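Local coordinates for protein Glucanase/chitosanase (Paenibacillus fukuinensis, PDB 4ZZ8) that probably hydrolyses glycosidic bonds in chitosan and beta-glucans as a family 8 glycoside hydrolase, this chain being an F5/8 type C (discoidin-like) domain of that larger enzyme, at residues I77-D82 / T111-V116. Residues are numbered along the deposited sequence; the frame is centred on the assembly and turned at random. Where two conformers were deposited one is given.
Sequences IQVSND and TNAKFV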
ATOM      1  N   ILE A  77      -4.127   4.630  -4.867  1.00 10.84           N
ATOM      2  CA  ILE A  77      -2.657   4.579  -4.873  1.00 10.67           C
ATOM      3  C   ILE A  77      -2.195   6.005  -5.009  1.00  9.94           C
ATOM      4  O   ILE A  77      -2.668   6.745  -5.882  1.00  9.63           O
ATOM      5  CB  ILE A  77      -2.088   3.730  -6.008  1.00 11.92           C
ATOM      6  CG1 ILE A  77      -2.649   2.310  -5.951  1.00 13.42           C
ATOM      7  CG2 ILE A  77      -0.575   3.757  -5.988  1.00 12.84           C
ATOM      8  CD1 ILE A  77      -2.331   1.502  -4.703  1.00 14.64           C
ATOM      9  N   GLN A  78      -1.318   6.441  -4.146  1.00  8.86           N
ATOM     10  CA  GLN A  78      -0.907   7.806  -4.070  1.00  9.06           C
ATOM     11  C   GLN A  78       0.622   7.888  -4.020  1.00 11.09           C
ATOM     12  O   GLN A  78       1.264   7.020  -3.465  1.00 10.66           O
ATOM     13  CB  GLN A  78      -1.454   8.521  -2.844  1.00 11.32           C
ATOM     14  CG  GLN A  78      -2.958   8.350  -2.760  1.00 11.43           C
ATOM     15  CD  GLN A  78      -3.513   9.033  -1.523  1.00 13.13           C
ATOM     16  OE1 GLN A  78      -3.017   8.969  -0.427  1.00 12.68           O
ATOM     17  NE2 GLN A  78      -4.574   9.725  -1.742  1.00 17.60           N
ATOM     18  N   VAL A  79       1.148   9.012  -4.510  1.00  9.26           N
ATOM     19  CA  VAL A  79       2.598   9.230  -4.403  1.00  9.22           C
ATOM     20  C   VAL A  79       2.893  10.516  -3.678  1.00  9.80           C
ATOM     21  O   VAL A  79       2.094  11.489  -3.624  1.00 10.87           O
ATOM     22  CB  VAL A  79       3.320   9.260  -5.770  1.00  9.56           C
ATOM     23  CG1 VAL A  79       3.040   7.963  -6.494  1.00 10.28           C
ATOM     24  CG2 VAL A  79       2.828  10.448  -6.594  1.00 10.61           C
ATOM     25  N   SER A  80       4.067  10.583  -3.061  1.00  9.61           N
ATOM     26  CA  SER A  80       4.559  11.822  -2.526  1.00  9.97           C
ATOM     27  C   SER A  80       5.989  12.035  -2.996  1.00 10.63           C
ATOM     28  O   SER A  80       6.773  11.101  -3.105  1.00  9.94           O
ATOM     29  CB  SER A  80       4.604  11.863  -1.022  1.00 11.69           C
ATOM     30  OG  SER A  80       5.121  13.069  -0.516  1.00 12.97           O
ATOM     31  N   ASN A  81       6.288  13.323  -3.241  1.00 12.59           N
ATOM     32  CA  ASN A  81       7.668  13.677  -3.591  1.00 14.10           C
ATOM     33  C   ASN A  81       8.227  14.625  -2.583  1.00 16.56           C
ATOM     34  O   ASN A  81       9.198  15.382  -2.900  1.00 20.82           O
ATOM     35  CB  ASN A  81       7.724  14.238  -5.040  1.00 15.45           C
ATOM     36  CG  ASN A  81       7.641  13.159  -6.040  1.00 14.93           C
ATOM     37  OD1 ASN A  81       8.655  12.448  -6.248  1.00 14.79           O
ATOM     38  ND2 ASN A  81       6.480  12.921  -6.563  1.00 15.57           N
ATOM     39  N   ASP A  82       7.728  14.586  -1.341  1.00 16.49           N
ATOM     40  CA  ASP A  82       8.270  15.398  -0.253  1.00 20.72           C
ATOM     41  C   ASP A  82       9.696  15.013   0.085  1.00 18.71           C
ATOM     42  O   ASP A  82      10.111  13.886  -0.085  1.00 18.52           O
ATOM     43  CB  ASP A  82       7.439  15.193   0.993  1.00 17.74           C
ATOM     44  CG  ASP A  82       6.097  15.798   0.889  1.00 24.42           C
ATOM     45  OD1 ASP A  82       5.860  16.698   0.088  1.00 25.46           O
ATOM     46  OD2 ASP A  82       5.224  15.328   1.616  1.00 23.71           O
ATOM     47  N   THR A 111       5.570   8.170 -13.143  1.00 12.82           N
ATOM     48  CA  THR A 111       5.737   9.354 -12.371  1.00 12.34           C
ATOM     49  C   THR A 111       6.934   9.187 -11.415  1.00 13.23           C
ATOM     50  O   THR A 111       7.141   8.099 -10.854  1.00 12.85           O
ATOM     51  CB  THR A 111       4.469   9.691 -11.528  1.00 12.05           C
ATOM     52  OG1 THR A 111       4.697  10.884 -10.771  1.00 10.59           O
ATOM     53  CG2 THR A 111       4.038   8.524 -10.659  1.00 13.30           C
ATOM     54  N   ASN A 112       7.619  10.295 -11.157  1.00 12.55           N
ATOM     55  CA  ASN A 112       8.531  10.337 -10.056  1.00 13.06           C
ATOM     56  C   ASN A 112       7.748  10.129  -8.748  1.00 13.29           C
ATOM     57  O   ASN A 112       6.658  10.684  -8.612  1.00 12.46           O
ATOM     58  CB  ASN A 112       9.223  11.646  -9.943  1.00 15.10           C
ATOM     59  CG  ASN A 112      10.350  11.767 -10.997  1.00 20.24           C
ATOM     60  OD1 ASN A 112      10.619  10.825 -11.703  1.00 22.08           O
ATOM     61  ND2 ASN A 112      10.968  12.892 -11.075  1.00 25.00           N
ATOM     62  N   ALA A 113       8.372   9.438  -7.792  1.00 12.64           N
ATOM     63  CA  ALA A 113       7.756   9.218  -6.454  1.00 11.85           C
ATOM     64  C   ALA A 113       8.903   8.906  -5.489  1.00 12.42           C
ATOM     65  O   ALA A 113       9.841   8.213  -5.887  1.00 12.15           O
ATOM     66  CB  ALA A 113       6.780   8.091  -6.458  1.00 12.22           C
ATOM     67  N   LYS A 114       8.901   9.541  -4.311  1.00 11.31           N
ATOM     68  CA  LYS A 114       9.773   9.079  -3.226  0.60 11.32           C
ATOM     69  C   LYS A 114       9.025   8.180  -2.267  1.00 11.57           C
ATOM     70  O   LYS A 114       9.618   7.309  -1.654  1.00 12.75           O
ATOM     71  CB  LYS A 114      10.387  10.198  -2.423  0.60 14.06           C
ATOM     72  CG  LYS A 114      11.634   9.675  -1.753  0.60 17.53           C
ATOM     73  CD  LYS A 114      12.061  10.458  -0.556  0.60 19.16           C
ATOM     74  CE  LYS A 114      12.835   9.573   0.404  0.60 18.25           C
ATOM     75  NZ  LYS A 114      13.790  10.405   1.174  0.60 26.55           N
ATOM     76  N   PHE A 115       7.706   8.362  -2.164  1.00  9.59           N
ATOM     77  CA  PHE A 115       6.846   7.490  -1.270  1.00  9.06           C
ATOM     78  C   PHE A 115       5.654   7.042  -2.102  1.00  9.84           C
ATOM     79  O   PHE A 115       5.186   7.786  -3.006  1.00 10.35           O
ATOM     80  CB  PHE A 115       6.307   8.242  -0.052  1.00  9.52           C
ATOM     81  CG  PHE A 115       7.401   8.895   0.799  1.00  9.81           C
ATOM     82  CD1 PHE A 115       7.862  10.162   0.460  1.00 11.25           C
ATOM     83  CD2 PHE A 115       7.869   8.304   1.947  1.00 12.11           C
ATOM     84  CE1 PHE A 115       8.815  10.815   1.176  1.00 11.43           C
ATOM     85  CE2 PHE A 115       8.858   8.931   2.671  1.00 10.89           C
ATOM     86  CZ  PHE A 115       9.327  10.214   2.304  1.00 12.61           C
ATOM     87  N   VAL A 116       5.101   5.868  -1.776  1.00  9.18           N
ATOM     88  CA  VAL A 116       3.913   5.345  -2.447  1.00  9.82           C
ATOM     89  C   VAL A 116       3.012   4.861  -1.300  1.00  9.87           C
ATOM     90  O   VAL A 116       3.450   4.176  -0.391  1.00  8.97           O
ATOM     91  CB  VAL A 116       4.184   4.152  -3.358  1.00 11.30           C
ATOM     92  CG1 VAL A 116       2.889   3.886  -4.158  1.00 11.03           C
ATOM     93  CG2 VAL A 116       5.391   4.379  -4.191  1.00 16.03           C
TER
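Asn112 offers its carbonyl oxygen to Asn81, whose ND2 lies 3.0 Å from Asn112 O. That donor sits well above the carbonyl plane, while Thr111 OG1 reaches Asn112 O from the opposite face, at 2.9 Å. One step on, Ala113 puts CB against Val79 CB at 3.7 Å; with CG1 turned anti to the carbonyl carbon (chi1 -57°), Val79 lays CB and CG1 together against this methyl. At Lys114 the chain turns the corner from strand 103-113 into strand 115-123, passing from one sheet to the other. A classic beta bulge forms here: Ser80 O accepts from both Lys114 N, 2.9 Å away and in the carbonyl plane, and Phe115 N at 3.0 Å. Phe115 O takes Ser80 N in return, and the ring of Phe115 turns its edge to Asp82 O, which lies in plane 3.6 Å from CE1. On the same face as this ring, Ser80 OG accepts from Asp82 N at 3.1 Å in an ST turn and also bonds Asn89 O; with an alanine here OG is lost, Asp82 N and Asn89 O lose their shared partner, and the turn into Asp82 is likely to loosen. Val116 faces Val79 in an antiparallel non-hydrogen-bonded pair, and its CG1 meets Ile77 CG2 at 3.9 Å. Backbone bonds, joined by one from the Asn81 amide, thus fasten the corner of this beta-sandwich to strand 75-80, while Ile77, Ala113 and Val116 pack toward strand 57-67.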